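Local coordinates for cobalamin biosynthesis protein CobN (Mycobacterium tuberculosis, PDB 7C6O), which is the large, catalytic subunit of cobaltochelatase, which probably inserts cobalt into the corrin ring during cobalamin biosynthesis, at residues A[245-250]-A[281-286]. Numbering follows the deposited sequence.
Sequences DAMVVT and IPILQG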
ATOM      1  N   ASP A 245     -11.698  -7.024  26.296  1.00 17.72           N
ATOM      2  CA  ASP A 245     -12.530  -6.513  25.216  1.00 19.01           C
ATOM      3  C   ASP A 245     -11.711  -6.028  24.028  1.00 21.39           C
ATOM      4  O   ASP A 245     -12.258  -5.884  22.929  1.00 22.39           O
ATOM      5  CB  ASP A 245     -13.414  -5.379  25.735  1.00 23.52           C
ATOM      6  CG  ASP A 245     -14.327  -5.833  26.851  1.00 28.73           C
ATOM      7  OD1 ASP A 245     -15.119  -6.770  26.617  1.00 27.36           O
ATOM      8  OD2 ASP A 245     -14.239  -5.274  27.966  1.00 28.32           O
ATOM      9  N   ALA A 246     -10.421  -5.777  24.228  1.00 19.01           N
ATOM     10  CA  ALA A 246      -9.502  -5.428  23.156  1.00 18.05           C
ATOM     11  C   ALA A 246      -8.087  -5.630  23.678  1.00 18.43           C
ATOM     12  O   ALA A 246      -7.854  -5.647  24.889  1.00 17.84           O
ATOM     13  CB  ALA A 246      -9.707  -3.987  22.672  1.00 13.80           C
ATOM     14  N   MET A 247      -7.146  -5.785  22.748  1.00 15.79           N
ATOM     15  CA  MET A 247      -5.744  -6.020  23.072  1.00 19.12           C
ATOM     16  C   MET A 247      -4.874  -4.977  22.392  1.00 17.17           C
ATOM     17  O   MET A 247      -4.980  -4.776  21.177  1.00 16.38           O
ATOM     18  CB  MET A 247      -5.280  -7.404  22.615  1.00 24.25           C
ATOM     19  CG  MET A 247      -5.928  -8.583  23.293  1.00 31.68           C
ATOM     20  SD  MET A 247      -5.421 -10.105  22.461  1.00 31.96           S
ATOM     21  CE  MET A 247      -3.644 -10.008  22.666  1.00 26.16           C
ATOM     22  N   VAL A 248      -4.002  -4.335  23.165  1.00 14.46           N
ATOM     23  CA  VAL A 248      -2.878  -3.579  22.622  1.00 15.44           C
ATOM     24  C   VAL A 248      -1.636  -4.448  22.769  1.00 16.94           C
ATOM     25  O   VAL A 248      -1.268  -4.834  23.883  1.00 17.76           O
ATOM     26  CB  VAL A 248      -2.694  -2.232  23.335  1.00 13.92           C
ATOM     27  CG1 VAL A 248      -1.511  -1.490  22.739  1.00 14.21           C
ATOM     28  CG2 VAL A 248      -3.957  -1.391  23.231  1.00 13.01           C
ATOM     29  N   VAL A 249      -0.989  -4.765  21.651  1.00 16.20           N
ATOM     30  CA  VAL A 249       0.159  -5.662  21.649  1.00 15.72           C
ATOM     31  C   VAL A 249       1.409  -4.867  21.304  1.00 17.83           C
ATOM     32  O   VAL A 249       1.373  -3.954  20.470  1.00 18.55           O
ATOM     33  CB  VAL A 249      -0.037  -6.847  20.681  1.00 15.81           C
ATOM     34  CG1 VAL A 249      -1.250  -7.661  21.096  1.00 17.05           C
ATOM     35  CG2 VAL A 249      -0.175  -6.366  19.244  1.00 18.19           C
ATOM     36  N   THR A 250       2.511  -5.204  21.972  1.00 18.14           N
ATOM     37  CA  THR A 250       3.816  -4.618  21.685  1.00 17.28           C
ATOM     38  C   THR A 250       4.826  -5.690  21.297  1.00 18.21           C
ATOM     39  O   THR A 250       6.037  -5.448  21.344  1.00 21.48           O
ATOM     40  CB  THR A 250       4.325  -3.810  22.882  1.00 20.31           C
ATOM     41  OG1 THR A 250       4.577  -4.687  23.985  1.00 20.97           O
ATOM     42  CG2 THR A 250       3.295  -2.773  23.301  1.00 19.87           C
ATOM     43  N   ILE A 281     -11.701 -10.157  19.265  1.00 19.87           N
ATOM     44  CA  ILE A 281     -11.600  -8.793  19.781  1.00 18.43           C
ATOM     45  C   ILE A 281     -10.609  -8.029  18.915  1.00 16.85           C
ATOM     46  O   ILE A 281      -9.774  -8.631  18.221  1.00 15.32           O
ATOM     47  CB  ILE A 281     -11.170  -8.770  21.267  1.00 17.95           C
ATOM     48  CG1 ILE A 281      -9.816  -9.453  21.446  1.00 21.34           C
ATOM     49  CG2 ILE A 281     -12.233  -9.412  22.153  1.00 17.61           C
ATOM     50  CD1 ILE A 281      -9.317  -9.417  22.876  1.00 23.94           C
ATOM     51  N   PRO A 282     -10.689  -6.698  18.914  1.00 19.68           N
ATOM     52  CA  PRO A 282      -9.697  -5.912  18.172  1.00 18.21           C
ATOM     53  C   PRO A 282      -8.318  -6.057  18.793  1.00 19.85           C
ATOM     54  O   PRO A 282      -8.158  -6.026  20.016  1.00 18.01           O
ATOM     55  CB  PRO A 282     -10.217  -4.473  18.291  1.00 18.35           C
ATOM     56  CG  PRO A 282     -11.662  -4.614  18.623  1.00 19.83           C
ATOM     57  CD  PRO A 282     -11.757  -5.849  19.464  1.00 18.48           C
ATOM     58  N   ILE A 283      -7.320  -6.228  17.934  1.00 18.97           N
ATOM     59  CA  ILE A 283      -5.930  -6.390  18.345  1.00 16.70           C
ATOM     60  C   ILE A 283      -5.145  -5.257  17.699  1.00 17.17           C
ATOM     61  O   ILE A 283      -5.000  -5.216  16.471  1.00 16.08           O
ATOM     62  CB  ILE A 283      -5.369  -7.762  17.945  1.00 15.82           C
ATOM     63  CG1 ILE A 283      -6.218  -8.880  18.560  1.00 17.24           C
ATOM     64  CG2 ILE A 283      -3.906  -7.888  18.357  1.00 15.96           C
ATOM     65  CD1 ILE A 283      -5.763 -10.282  18.193  1.00 16.06           C
ATOM     66  N   LEU A 284      -4.645  -4.335  18.516  1.00 14.47           N
ATOM     67  CA  LEU A 284      -4.023  -3.111  18.033  1.00 13.10           C
ATOM     68  C   LEU A 284      -2.534  -3.139  18.338  1.00 14.73           C
ATOM     69  O   LEU A 284      -2.134  -3.433  19.469  1.00 17.94           O
ATOM     70  CB  LEU A 284      -4.668  -1.879  18.673  1.00 11.99           C
ATOM     71  CG  LEU A 284      -6.178  -1.706  18.489  1.00 18.41           C
ATOM     72  CD1 LEU A 284      -6.967  -2.448  19.570  1.00 21.27           C
ATOM     73  CD2 LEU A 284      -6.557  -0.236  18.466  1.00 21.91           C
ATOM     74  N   GLN A 285      -1.717  -2.829  17.334  1.00 16.66           N
ATOM     75  CA  GLN A 285      -0.275  -2.746  17.531  1.00 17.17           C
ATOM     76  C   GLN A 285       0.073  -1.367  18.077  1.00 18.33           C
ATOM     77  O   GLN A 285      -0.037  -0.361  17.367  1.00 16.68           O
ATOM     78  CB  GLN A 285       0.473  -3.017  16.230  1.00 16.03           C
ATOM     79  CG  GLN A 285       1.972  -3.214  16.423  1.00 17.84           C
ATOM     80  CD  GLN A 285       2.321  -4.639  16.815  1.00 17.01           C
ATOM     81  OE1 GLN A 285       1.674  -5.585  16.376  1.00 18.22           O
ATOM     82  NE2 GLN A 285       3.347  -4.798  17.645  1.00 15.24           N
ATOM     83  N   GLY A 286       0.476  -1.314  19.344  1.00 16.43           N
ATOM     84  CA  GLY A 286       1.033  -0.100  19.901  1.00 16.60           C
ATOM     85  C   GLY A 286       2.523  -0.071  19.643  1.00 16.86           C
ATOM     86  O   GLY A 286       3.253  -0.942  20.122  1.00 15.74           O
TER
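Met-247 O accepts a hydrogen bond from Leu-284 N at 2.7 Å, in a nearly straight bond. Ile-283 CA also donates a C-H contact to this oxygen, and Leu-284 CD1 packs 3.5 Å from Met-247 O. Leu-284 O accepts one from Val-249 N at 2.8 Å, with a C-H contact from Val-248 CA. Pro-282 O accepts a hydrogen bond from Met-247 N at the start of the ladder. At its end the bond from Gly-286 N to Val-249 O is more bent (143°), and the donor is tilted from the carbonyl plane. Strands 246-249 and 283-289 thus pair in parallel, with Met-247 opposite Ile-283 and Val-248 opposite Leu-284. They belong to a beta-alpha-beta unit with the short helix 274-277 in the connection, and lie inside a mixed sheet. Strand 190-196 flanks strand 246-249, and strand 321-331 flanks strand 283-289.

Met-247, Val-249, Ile-283 and Gln-285 share one face. The Met-247 side chain crosses Ile-281 at about a right angle, and its CG meets Ile-281 CD1 at 3.5 Å. Ile-281 CG1 lies between its backbone N and carbonyl carbon (chi1 59°), which carries CD1 over to the methionine. The Met-247 and Ile-283 side chains lie side by side, pointing the same way, with SD nearest Ile-283 CG1. On the other branch, Ile-283 CG2 touches Val-249 CG1 at 3.8 Å. The Gln-285 chain bends at chi2 (84°) and brings its amide beside Val-249, with OE1 3.5 Å from CG2 of that valine. Both ends of the amide are held: OE1 accepts a hydrogen bond from Arg-320, and NE2 donates to Val-251 O. These bonds probably fix its rotation. On the opposite face, Val-248 packs against helix 343-361, and Leu-284 touches Ile-321 and Thr-323.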